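Local coordinates for protein Exo-beta-1,3-galactanase (Bifidobacterium bifidum, PDB 5FLW) that probably hydrolyses beta-1,3-galactan from the chain end, releasing galactose units, as a family 43 glycoside hydrolase, at residues A[84-89]-A[95-100]; A[111-116]-A[168-173]; A[153-156]-A[160-163]; A[164-167]-A[172-175]. All blocks are in the same frame, centred on the assembly; numbering follows the deposited sequence. Where two conformers were deposited one is given.

Interaction 1. Residues A[84-89]-A[95-100]; sequences PKVLHC and YVMYIH
The imidazole of His88 lies flat on the phenol of Tyr95, an offset stack whose planes differ by 4° and whose centroids are 4.1 Å apart. Its closest atom pair is CD2 of His88 against CZ of Tyr95, 3.5 Å, each poised near the rim of the other ring. Chi1 of -171° carries His88 CG opposite its own amide nitrogen and lays the ring over the tyrosine. Next along the same face, the CG1 branch of Val86 fits beside the edge of the Tyr95 ring, while the other branch, CG2, reaches 3.6 Å from CE of Met97. The Met97 chain bends at its last torsion, and its CE lies against that valine branch. Pro84 CB closes the row more loosely against Met97 SD. On the other face of the sheet, Leu87 CD1 approaches CE2 of the Tyr98 ring obliquely at 4.2 Å; the phenol oxygen of that tyrosine is bonded to the backbone of Tyr169. Beneath these bumps the strands are held by two reciprocal pairs of backbone bonds, Lys85 with Tyr98 and Leu87 with Val96; Tyr98 N to Lys85 O is 2.8 Å. With strand directions 157° apart and side chains alternating between faces, the arrangement is an antiparallel beta hairpin, here formed by the first two strands of a four-stranded blade of the five-bladed beta-propeller characteristic of family 43.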
loop_
_atom_site.group_PDB
_atom_site.type_symbol
_atom_site.label_atom_id
_atom_site.label_comp_id
_atom_site.label_asym_id
_atom_site.label_seq_id
_atom_site.Cartn_x
_atom_site.Cartn_y
_atom_site.Cartn_z
ATOM N N PRO A 84 -6.402 1.877 0.307
ATOM C CA PRO A 84 -7.019 0.972 1.287
ATOM C C PRO A 84 -6.077 -0.173 1.636
ATOM O O PRO A 84 -5.351 -0.690 0.781
ATOM C CB PRO A 84 -8.277 0.450 0.558
ATOM C CG PRO A 84 -7.919 0.506 -0.911
ATOM C CD PRO A 84 -7.057 1.781 -1.022
ATOM N N LYS A 85 -6.114 -0.568 2.908
ATOM C CA LYS A 85 -5.307 -1.665 3.420
ATOM C C LYS A 85 -6.182 -2.507 4.341
ATOM O O LYS A 85 -7.080 -1.978 5.001
ATOM C CB LYS A 85 -4.118 -1.122 4.235
ATOM C CG LYS A 85 -3.175 -0.190 3.450
ATOM C CD LYS A 85 -2.425 -0.979 2.367
ATOM C CE LYS A 85 -1.762 -0.055 1.323
ATOM N NZ LYS A 85 -2.783 0.643 0.487
ATOM N N VAL A 86 -5.903 -3.813 4.406
ATOM C CA VAL A 86 -6.644 -4.741 5.267
ATOM C C VAL A 86 -5.661 -5.572 6.087
ATOM O O VAL A 86 -4.630 -6.017 5.570
ATOM C CB VAL A 86 -7.602 -5.649 4.443
ATOM C CG1 VAL A 86 -8.212 -6.807 5.285
ATOM C CG2 VAL A 86 -8.715 -4.793 3.797
ATOM N N LEU A 87 -5.988 -5.795 7.366
ATOM C CA LEU A 87 -5.289 -6.766 8.197
ATOM C C LEU A 87 -6.317 -7.679 8.852
ATOM O O LEU A 87 -7.464 -7.272 9.110
ATOM C CB LEU A 87 -4.460 -6.110 9.325
ATOM C CG LEU A 87 -3.204 -5.320 8.925
ATOM C CD1 LEU A 87 -2.578 -4.624 10.159
ATOM C CD2 LEU A 87 -2.183 -6.199 8.230
ATOM N N HIS A 88 -5.901 -8.928 9.107
ATOM C CA HIS A 88 -6.701 -9.880 9.871
ATOM C C HIS A 88 -6.245 -9.809 11.332
ATOM O O HIS A 88 -5.057 -10.019 11.625
ATOM C CB HIS A 88 -6.555 -11.294 9.289
ATOM C CG HIS A 88 -7.507 -12.302 9.872
ATOM N ND1 HIS A 88 -7.236 -13.654 9.893
ATOM C CD2 HIS A 88 -8.727 -12.158 10.441
ATOM C CE1 HIS A 88 -8.254 -14.300 10.435
ATOM N NE2 HIS A 88 -9.158 -13.414 10.806
ATOM N N CYS A 89 -7.190 -9.490 12.242
ATOM C CA CYS A 89 -6.860 -9.235 13.648
ATOM C C CYS A 89 -6.784 -10.547 14.423
ATOM O O CYS A 89 -7.807 -11.228 14.567
ATOM C CB CYS A 89 -7.915 -8.350 14.295
ATOM S SG CYS A 89 -7.591 -8.063 16.036
ATOM N N TYR A 95 -11.667 -8.754 10.113
ATOM C CA TYR A 95 -10.877 -8.107 9.074
ATOM C C TYR A 95 -11.096 -6.598 9.181
ATOM O O TYR A 95 -12.232 -6.123 9.079
ATOM C CB TYR A 95 -11.311 -8.634 7.708
ATOM C CG TYR A 95 -11.009 -10.114 7.582
ATOM C CD1 TYR A 95 -11.910 -11.081 8.046
ATOM C CD2 TYR A 95 -9.774 -10.552 7.051
ATOM C CE1 TYR A 95 -11.602 -12.426 7.951
ATOM C CE2 TYR A 95 -9.474 -11.894 6.953
ATOM C CZ TYR A 95 -10.389 -12.818 7.399
ATOM O OH TYR A 95 -10.105 -14.158 7.315
ATOM N N VAL A 96 -10.015 -5.851 9.423
ATOM C CA VAL A 96 -10.083 -4.408 9.621
ATOM C C VAL A 96 -9.465 -3.734 8.404
ATOM O O VAL A 96 -8.346 -4.075 7.992
ATOM C CB VAL A 96 -9.393 -3.962 10.924
ATOM C CG1 VAL A 96 -9.614 -2.482 11.131
ATOM C CG2 VAL A 96 -9.862 -4.793 12.126
ATOM N N MET A 97 -10.200 -2.785 7.829
ATOM C CA MET A 97 -9.731 -1.988 6.715
ATOM C C MET A 97 -9.374 -0.575 7.186
ATOM O O MET A 97 -10.084 0.018 8.015
ATOM C CB MET A 97 -10.787 -1.922 5.614
ATOM C CG MET A 97 -10.346 -1.133 4.396
ATOM S SD MET A 97 -11.584 -1.141 3.042
ATOM C CE MET A 97 -11.466 -2.845 2.488
ATOM N N TYR A 98 -8.249 -0.062 6.661
ATOM C CA TYR A 98 -7.757 1.293 6.899
ATOM C C TYR A 98 -7.747 2.038 5.570
ATOM O O TYR A 98 -7.481 1.441 4.524
ATOM C CB TYR A 98 -6.334 1.263 7.499
ATOM C CG TYR A 98 -6.241 0.254 8.617
ATOM C CD1 TYR A 98 -6.640 0.590 9.917
ATOM C CD2 TYR A 98 -5.814 -1.052 8.367
ATOM C CE1 TYR A 98 -6.597 -0.357 10.955
ATOM C CE2 TYR A 98 -5.783 -2.005 9.374
ATOM C CZ TYR A 98 -6.171 -1.657 10.674
ATOM O OH TYR A 98 -6.135 -2.588 11.682
ATOM N N ILE A 99 -8.041 3.337 5.597
ATOM C CA ILE A 99 -8.086 4.109 4.356
ATOM C C ILE A 99 -7.626 5.522 4.663
ATOM O O ILE A 99 -7.832 6.032 5.766
ATOM C CB ILE A 99 -9.498 4.048 3.693
ATOM C CG1 ILE A 99 -9.468 4.560 2.245
ATOM C CG2 ILE A 99 -10.523 4.799 4.508
ATOM C CD1 ILE A 99 -10.675 4.163 1.497
ATOM N N HIS A 100 -6.966 6.143 3.700
ATOM C CA HIS A 100 -6.652 7.561 3.833
ATOM C C HIS A 100 -7.936 8.333 3.506
ATOM O O HIS A 100 -8.351 8.386 2.338
ATOM C CB HIS A 100 -5.471 7.934 2.928
ATOM C CG HIS A 100 -5.246 9.424 2.767
ATOM N ND1 HIS A 100 -4.465 9.941 1.745
ATOM C CD2 HIS A 100 -5.677 10.497 3.487
ATOM C CE1 HIS A 100 -4.443 11.262 1.838
ATOM N NE2 HIS A 100 -5.168 11.627 2.883
#

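Interaction 2. Residues A[111-116]-A[168-173]; sequences IGVAVA and DYLTIV
Leu170 and Ile172 supply the side chains with which residues 168-173 meet the row Ile111, Val113 and Val115. The segment starts with Asp168; OD1 of Asp168 accepts from N of Leu170 at 3.1 Å from above the carboxylate plane, an Asx turn that fixes the backbone just where the contact begins. Tyr169 follows with phi of 66°, unusual for a residue with a side chain and consistent with a tight turn; its phenol oxygen is bonded to Gly147 and Gln143. Leu170 then makes two kinds of contact. In one of two conformers of Val115, its CG2 lies 3.7 Å from Leu170 CD2, the side chains crossing at about a right angle, a touch less certain for that disorder. The carbonyl oxygen of Leu170 sits near both methyls of Val113, with CG2 the nearer at 3.9 Å. Past Thr171, Ile172 returns to the same row: its extended chi2 (168°) carries CD1 out to CD1 of Ile111 at 4.0 Å, the two chains roughly perpendicular. With the nearest CA atoms, Val113 and Leu170, 6.9 Å apart and no backbone bond between the segments, the contact is side-chain packing and not sheet pairing. Strand 110-116 lies between strands 95-102 and 124-129 in one blade, whereas the turn leads into strand 172-179, the outermost strand of the next; Val96 and Trp131 border the seam on Leu170 and Ile172.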
loop_
_atom_site.group_PDB
_atom_site.type_symbol
_atom_site.label_atom_id
_atom_site.label_comp_id
_atom_site.label_asym_id
_atom_site.label_seq_id
_atom_site.Cartn_x
_atom_site.Cartn_y
_atom_site.Cartn_z
ATOM N N ILE A 111 -7.050 8.807 8.997
ATOM C CA ILE A 111 -7.210 7.378 8.724
ATOM C C ILE A 111 -8.673 7.029 8.987
ATOM O O ILE A 111 -9.201 7.339 10.063
ATOM C CB ILE A 111 -6.308 6.529 9.649
ATOM C CG1 ILE A 111 -4.816 6.880 9.460
ATOM C CG2 ILE A 111 -6.561 5.028 9.434
ATOM C CD1 ILE A 111 -3.865 6.400 10.566
ATOM N N GLY A 112 -9.332 6.383 8.024
ATOM C CA GLY A 112 -10.648 5.789 8.252
ATOM C C GLY A 112 -10.521 4.307 8.581
ATOM O O GLY A 112 -9.630 3.627 8.063
ATOM N N VAL A 113 -11.397 3.823 9.468
ATOM C CA VAL A 113 -11.388 2.439 9.950
ATOM C C VAL A 113 -12.758 1.816 9.665
ATOM O O VAL A 113 -13.792 2.392 10.034
ATOM C CB VAL A 113 -11.061 2.364 11.461
ATOM C CG1 VAL A 113 -11.059 0.929 11.936
ATOM C CG2 VAL A 113 -9.716 3.008 11.771
ATOM N N ALA A 114 -12.757 0.635 9.007
ATOM C CA ALA A 114 -13.955 -0.170 8.741
ATOM C C ALA A 114 -13.669 -1.632 9.110
ATOM O O ALA A 114 -12.509 -2.060 9.157
ATOM C CB ALA A 114 -14.401 -0.081 7.266
ATOM N N VAL A 115 -14.731 -2.402 9.373
ATOM C CA VAL A 115 -14.594 -3.754 9.923
ATOM C C VAL A 115 -15.529 -4.731 9.202
ATOM O O VAL A 115 -16.686 -4.403 8.907
ATOM C CB VAL A 115 -14.868 -3.775 11.450
ATOM C CG1 VAL A 115 -14.596 -5.150 12.033
ATOM C CG2 VAL A 115 -14.052 -2.715 12.178
ATOM N N ALA A 116 -15.042 -5.947 8.962
ATOM C CA ALA A 116 -15.838 -7.002 8.344
ATOM C C ALA A 116 -15.578 -8.332 9.044
ATOM O O ALA A 116 -14.524 -8.546 9.645
ATOM C CB ALA A 116 -15.481 -7.154 6.863
ATOM N N ASP A 168 -7.097 -5.105 19.323
ATOM C CA ASP A 168 -8.274 -5.307 18.484
ATOM C C ASP A 168 -8.132 -4.661 17.102
ATOM O O ASP A 168 -9.092 -4.679 16.321
ATOM C CB ASP A 168 -9.540 -4.829 19.198
ATOM C CG ASP A 168 -9.540 -3.328 19.461
ATOM O OD1 ASP A 168 -8.641 -2.615 18.982
ATOM O OD2 ASP A 168 -10.472 -2.852 20.157
ATOM N N TYR A 169 -6.971 -4.067 16.806
ATOM C CA TYR A 169 -6.625 -3.490 15.511
ATOM C C TYR A 169 -7.470 -2.269 15.127
ATOM O O TYR A 169 -7.381 -1.818 13.974
ATOM C CB TYR A 169 -6.644 -4.545 14.393
ATOM C CG TYR A 169 -5.409 -5.427 14.282
ATOM C CD1 TYR A 169 -4.525 -5.603 15.353
ATOM C CD2 TYR A 169 -5.110 -6.077 13.080
ATOM C CE1 TYR A 169 -3.384 -6.419 15.227
ATOM C CE2 TYR A 169 -3.984 -6.888 12.947
ATOM C CZ TYR A 169 -3.128 -7.061 14.006
ATOM O OH TYR A 169 -2.003 -7.871 13.843
ATOM N N LEU A 170 -8.250 -1.678 16.056
ATOM C CA LEU A 170 -9.195 -0.610 15.703
ATOM C C LEU A 170 -8.646 0.801 15.922
ATOM O O LEU A 170 -9.245 1.772 15.430
ATOM C CB LEU A 170 -10.497 -0.742 16.498
ATOM C CG LEU A 170 -11.264 -2.053 16.317
ATOM C CD1 LEU A 170 -12.494 -2.028 17.196
ATOM C CD2 LEU A 170 -11.624 -2.264 14.875
ATOM N N THR A 171 -7.535 0.934 16.658
ATOM C CA THR A 171 -6.922 2.239 16.888
ATOM C C THR A 171 -5.417 2.065 17.119
ATOM O O THR A 171 -4.890 0.952 17.069
ATOM C CB THR A 171 -7.642 3.006 18.004
ATOM O OG1 THR A 171 -7.203 4.367 17.962
ATOM C CG2 THR A 171 -7.355 2.391 19.376
ATOM N N ILE A 172 -4.726 3.197 17.334
ATOM C CA ILE A 172 -3.270 3.281 17.450
ATOM C C ILE A 172 -2.897 3.521 18.909
ATOM O O ILE A 172 -3.514 4.355 19.583
ATOM C CB ILE A 172 -2.775 4.459 16.600
ATOM C CG1 ILE A 172 -3.121 4.239 15.134
ATOM C CG2 ILE A 172 -1.271 4.700 16.799
ATOM C CD1 ILE A 172 -2.906 5.554 14.332
ATOM N N VAL A 173 -1.869 2.812 19.380
ATOM C CA VAL A 173 -1.439 2.892 20.773
ATOM C C VAL A 173 0.020 3.313 20.931
ATOM O O VAL A 173 0.447 3.583 22.065
ATOM C CB VAL A 173 -1.724 1.583 21.564
ATOM C CG1 VAL A 173 -3.226 1.208 21.536
ATOM C CG2 VAL A 173 -0.859 0.429 21.081
#

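Interaction 3. Residues A[153-156]-A[160-163]; sequences SEDR and THIY
Asp155 OD2 receives two histidine donors: NE2 of His161 across the contact at 2.8 Å, and ND1 of His158 from the turn between the strands. The bond from His161 is nearly straight, 165° at the hydrogen, and lands on the anti lone pair of the oxygen. Carboxylate and imidazole planes are 14° apart, and the oxygen lies near the ring plane; Asp155 OD1 is meanwhile bonded to the amide of Asp157. On its far side the ring is bonded through ND1 to Asp175, leaving the imidazole held at both nitrogens between two carboxylates, which fixes its rotation. Over one face of the imidazole stands the phenol oxygen of Tyr163, 3.1 Å above its plane, and CB of His161 in turn lies over the centre of the Tyr163 ring. Ser153 approaches that tyrosine with CB, 3.5 Å from CE2. Its hydroxyl, carried by chi1 of 168° to the side opposite its backbone nitrogen, shares a water with Tyr163 OH, both at 2.7 Å, and is also bonded to Ser136. Ser153 and His161 are further tied by two backbone bonds. On the opposite face CG of Glu154 packs against OG1 of Thr160, a hydroxyl bonded to the carbonyl of Leu188. This antiparallel hairpin forms the middle of its blade: strand 149-155 has 139-143 as its other neighbour, strand 159-165 has 172-179, and Trp131 meets the ring of Tyr163 from a loop.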
loop_
_atom_site.group_PDB
_atom_site.type_symbol
_atom_site.label_atom_id
_atom_site.label_comp_id
_atom_site.label_asym_id
_atom_site.label_seq_id
_atom_site.Cartn_x
_atom_site.Cartn_y
_atom_site.Cartn_z
ATOM N N SER A 153 2.289 5.681 8.104
ATOM C CA SER A 153 1.466 6.865 7.852
ATOM C C SER A 153 2.353 8.067 7.557
ATOM O O SER A 153 3.066 8.541 8.450
ATOM C CB SER A 153 0.582 7.172 9.083
ATOM O OG SER A 153 -0.017 8.466 8.991
ATOM N N GLU A 154 2.251 8.610 6.343
ATOM C CA GLU A 154 3.039 9.785 5.982
ATOM C C GLU A 154 2.412 11.044 6.575
ATOM O O GLU A 154 1.217 11.307 6.385
ATOM C CB GLU A 154 3.173 9.908 4.459
ATOM C CG GLU A 154 4.253 10.913 4.010
ATOM C CD GLU A 154 3.760 12.357 3.894
ATOM O OE1 GLU A 154 2.602 12.566 3.465
ATOM O OE2 GLU A 154 4.531 13.294 4.231
ATOM N N ASP A 155 3.233 11.822 7.284
ATOM C CA ASP A 155 2.811 13.001 8.040
ATOM C C ASP A 155 3.716 14.150 7.602
ATOM O O ASP A 155 4.904 14.183 7.972
ATOM C CB ASP A 155 2.945 12.671 9.531
ATOM C CG ASP A 155 2.866 13.878 10.460
ATOM O OD1 ASP A 155 2.734 15.044 10.030
ATOM O OD2 ASP A 155 2.979 13.620 11.698
ATOM N N ARG A 156 3.163 15.087 6.805
ATOM C CA ARG A 156 4.016 16.094 6.153
ATOM C C ARG A 156 4.808 16.951 7.149
ATOM O O ARG A 156 5.878 17.477 6.799
ATOM C CB ARG A 156 3.224 16.971 5.196
ATOM C CG ARG A 156 4.110 17.736 4.161
ATOM C CD ARG A 156 4.822 16.799 3.166
ATOM N NE ARG A 156 3.970 15.662 2.787
ATOM C CZ ARG A 156 3.166 15.614 1.714
ATOM N NH1 ARG A 156 3.078 16.637 0.862
ATOM N NH2 ARG A 156 2.418 14.528 1.508
ATOM N N THR A 160 7.474 9.954 8.188
ATOM C CA THR A 160 6.566 8.831 8.001
ATOM C C THR A 160 6.628 7.945 9.245
ATOM O O THR A 160 7.721 7.515 9.657
ATOM C CB THR A 160 6.860 8.096 6.697
ATOM O OG1 THR A 160 6.682 9.037 5.626
ATOM C CG2 THR A 160 5.916 6.902 6.501
ATOM N N HIS A 161 5.457 7.749 9.877
ATOM C CA HIS A 161 5.339 7.009 11.124
ATOM C C HIS A 161 5.173 5.522 10.859
ATOM O O HIS A 161 4.563 5.107 9.867
ATOM C CB HIS A 161 4.097 7.434 11.918
ATOM C CG HIS A 161 4.076 8.875 12.321
ATOM N ND1 HIS A 161 4.419 9.303 13.585
ATOM C CD2 HIS A 161 3.725 9.986 11.631
ATOM C CE1 HIS A 161 4.284 10.617 13.657
ATOM N NE2 HIS A 161 3.878 11.059 12.481
ATOM N N ILE A 162 5.658 4.726 11.804
ATOM C CA ILE A 162 5.181 3.368 12.044
ATOM C C ILE A 162 4.377 3.444 13.334
ATOM O O ILE A 162 4.924 3.784 14.393
ATOM C CB ILE A 162 6.337 2.363 12.187
ATOM C CG1 ILE A 162 7.216 2.346 10.917
ATOM C CG2 ILE A 162 5.781 0.980 12.532
ATOM C CD1 ILE A 162 8.450 1.469 10.996
ATOM N N TYR A 163 3.070 3.191 13.244
ATOM C CA TYR A 163 2.171 3.223 14.390
ATOM C C TYR A 163 1.774 1.797 14.760
ATOM O O TYR A 163 1.357 1.027 13.887
ATOM C CB TYR A 163 0.894 3.961 14.015
ATOM C CG TYR A 163 0.997 5.459 13.865
ATOM C CD1 TYR A 163 1.556 6.256 14.879
ATOM C CD2 TYR A 163 0.461 6.092 12.739
ATOM C CE1 TYR A 163 1.602 7.651 14.743
ATOM C CE2 TYR A 163 0.516 7.468 12.594
ATOM C CZ TYR A 163 1.072 8.238 13.594
ATOM O OH TYR A 163 1.123 9.594 13.443
HETATM O O HOH W 1 0.246 10.321 10.942
#

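Interaction 4. Residues A[164-167]-A[172-175]; sequences RLAD and IVED
Against one face of the Arg164 guanidinium lies the CG2 methyl of Val173, 3.8 Å above the plane and displaced toward the rim, while the edge of the same group is taken by OE1 of Glu174. That single oxygen accepts from two nitrogens, NE of Arg164 at 2.9 Å and NH2 of Arg164 at 3.1 Å, and it lies about 5° out of the guanidinium plane; the NE bond is the straighter. The carboxylate is turned 74° from the guanidinium, and its other oxygen, OE2, is bonded to NE2 of His224. The arginine chain bends at chi3 (54°), and this brings its edge round to the glutamate, whose own chain is extended. Salt bridge and methyl together restrict the guanidinium on its edge and one face. Beneath them the backbones pair irregularly. Arg164 N donates to Glu174 O, but Arg164 O accepts from Val173 N at 2.9 Å, so that one residue on the first strand opposes two on the second: a classic beta bulge. Val173 and Glu174 both face Arg164, which shifts the register by one; CB of Ala166 packs on CG1 of Val173 at 3.7 Å, whereas Leu165 and Ile172 form a non-hydrogen-bonded pair whose side chains diverge. Here strand 159-165 runs out into the turn leading to strand 172-179, the outermost strand of its blade; Leu165 is also backbone-bonded to Gly149, at the start of the neighbouring strand 149-155.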
loop_
_atom_site.group_PDB
_atom_site.type_symbol
_atom_site.label_atom_id
_atom_site.label_comp_id
_atom_site.label_asym_id
_atom_site.label_seq_id
_atom_site.Cartn_x
_atom_site.Cartn_y
_atom_site.Cartn_z
ATOM N N ARG A 164 1.865 1.453 16.043
ATOM C CA ARG A 164 1.412 0.144 16.495
ATOM C C ARG A 164 -0.080 0.200 16.827
ATOM O O ARG A 164 -0.539 1.137 17.485
ATOM C CB ARG A 164 2.214 -0.367 17.692
ATOM C CG ARG A 164 1.855 -1.798 18.127
ATOM C CD ARG A 164 2.868 -2.375 19.093
ATOM N NE ARG A 164 3.076 -1.503 20.258
ATOM C CZ ARG A 164 2.455 -1.629 21.434
ATOM N NH1 ARG A 164 1.576 -2.612 21.622
ATOM N NH2 ARG A 164 2.725 -0.785 22.437
ATOM N N LEU A 165 -0.819 -0.812 16.371
ATOM C CA LEU A 165 -2.248 -0.892 16.616
ATOM C C LEU A 165 -2.521 -1.538 17.972
ATOM O O LEU A 165 -1.744 -2.379 18.460
ATOM C CB LEU A 165 -2.900 -1.759 15.536
ATOM C CG LEU A 165 -2.837 -1.195 14.113
ATOM C CD1 LEU A 165 -3.073 -2.291 13.056
ATOM C CD2 LEU A 165 -3.868 -0.088 13.956
ATOM N N ALA A 166 -3.673 -1.176 18.547
ATOM C CA ALA A 166 -4.226 -1.898 19.682
ATOM C C ALA A 166 -4.469 -3.355 19.285
ATOM O O ALA A 166 -4.517 -3.706 18.094
ATOM C CB ALA A 166 -5.558 -1.264 20.081
ATOM N N ASP A 167 -4.620 -4.219 20.298
ATOM C CA ASP A 167 -4.814 -5.647 20.037
ATOM C C ASP A 167 -6.062 -5.934 19.218
ATOM O O ASP A 167 -6.119 -6.963 18.540
ATOM C CB ASP A 167 -4.921 -6.447 21.335
ATOM C CG ASP A 167 -3.605 -6.565 22.071
ATOM O OD1 ASP A 167 -2.536 -6.304 21.464
ATOM O OD2 ASP A 167 -3.656 -6.890 23.281
ATOM N N ILE A 172 -4.726 3.197 17.334
ATOM C CA ILE A 172 -3.270 3.281 17.450
ATOM C C ILE A 172 -2.897 3.521 18.909
ATOM O O ILE A 172 -3.514 4.355 19.583
ATOM C CB ILE A 172 -2.775 4.459 16.600
ATOM C CG1 ILE A 172 -3.121 4.239 15.134
ATOM C CG2 ILE A 172 -1.271 4.700 16.799
ATOM C CD1 ILE A 172 -2.906 5.554 14.332
ATOM N N VAL A 173 -1.869 2.812 19.380
ATOM C CA VAL A 173 -1.439 2.892 20.773
ATOM C C VAL A 173 0.020 3.313 20.931
ATOM O O VAL A 173 0.447 3.583 22.065
ATOM C CB VAL A 173 -1.724 1.583 21.564
ATOM C CG1 VAL A 173 -3.226 1.208 21.536
ATOM C CG2 VAL A 173 -0.859 0.429 21.081
ATOM N N GLU A 174 0.798 3.403 19.847
ATOM C CA GLU A 174 2.199 3.774 19.990
ATOM C C GLU A 174 2.739 4.375 18.697
ATOM O O GLU A 174 2.489 3.854 17.608
ATOM C CB GLU A 174 3.071 2.579 20.400
ATOM C CG GLU A 174 4.501 2.971 20.707
ATOM C CD GLU A 174 5.438 1.791 20.765
ATOM O OE1 GLU A 174 4.952 0.636 20.783
ATOM O OE2 GLU A 174 6.665 2.022 20.785
ATOM N N ASP A 175 3.491 5.464 18.839
ATOM C CA ASP A 175 4.244 6.056 17.721
ATOM C C ASP A 175 5.616 5.371 17.758
ATOM O O ASP A 175 6.513 5.762 18.507
ATOM C CB ASP A 175 4.281 7.580 17.872
ATOM C CG ASP A 175 4.812 8.317 16.643
ATOM O OD1 ASP A 175 4.981 7.712 15.556
ATOM O OD2 ASP A 175 4.999 9.546 16.766
#

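In the fold
Interactions 1 and 3 are buried hairpins in consecutive blades, their centres 16 Å apart without touching; interaction 4 is a partly buried hairpin end in the second blade. Between its own segments interaction 2 joins the blades by packing alone, but its turn also takes a probable hydrogen bond from Tyr98 of interaction 1, and it shares Ile172 and Val173 with interaction 4. Interactions 3 and 4 use both edges of strand 159-165 and are linked through the His161-Asp175 bond. Chemistry follows place: apolar and aromatic packing over regular backbone pairing in 1, buried carboxylate-histidine bonding in 3, an ion pair near the surface in 4.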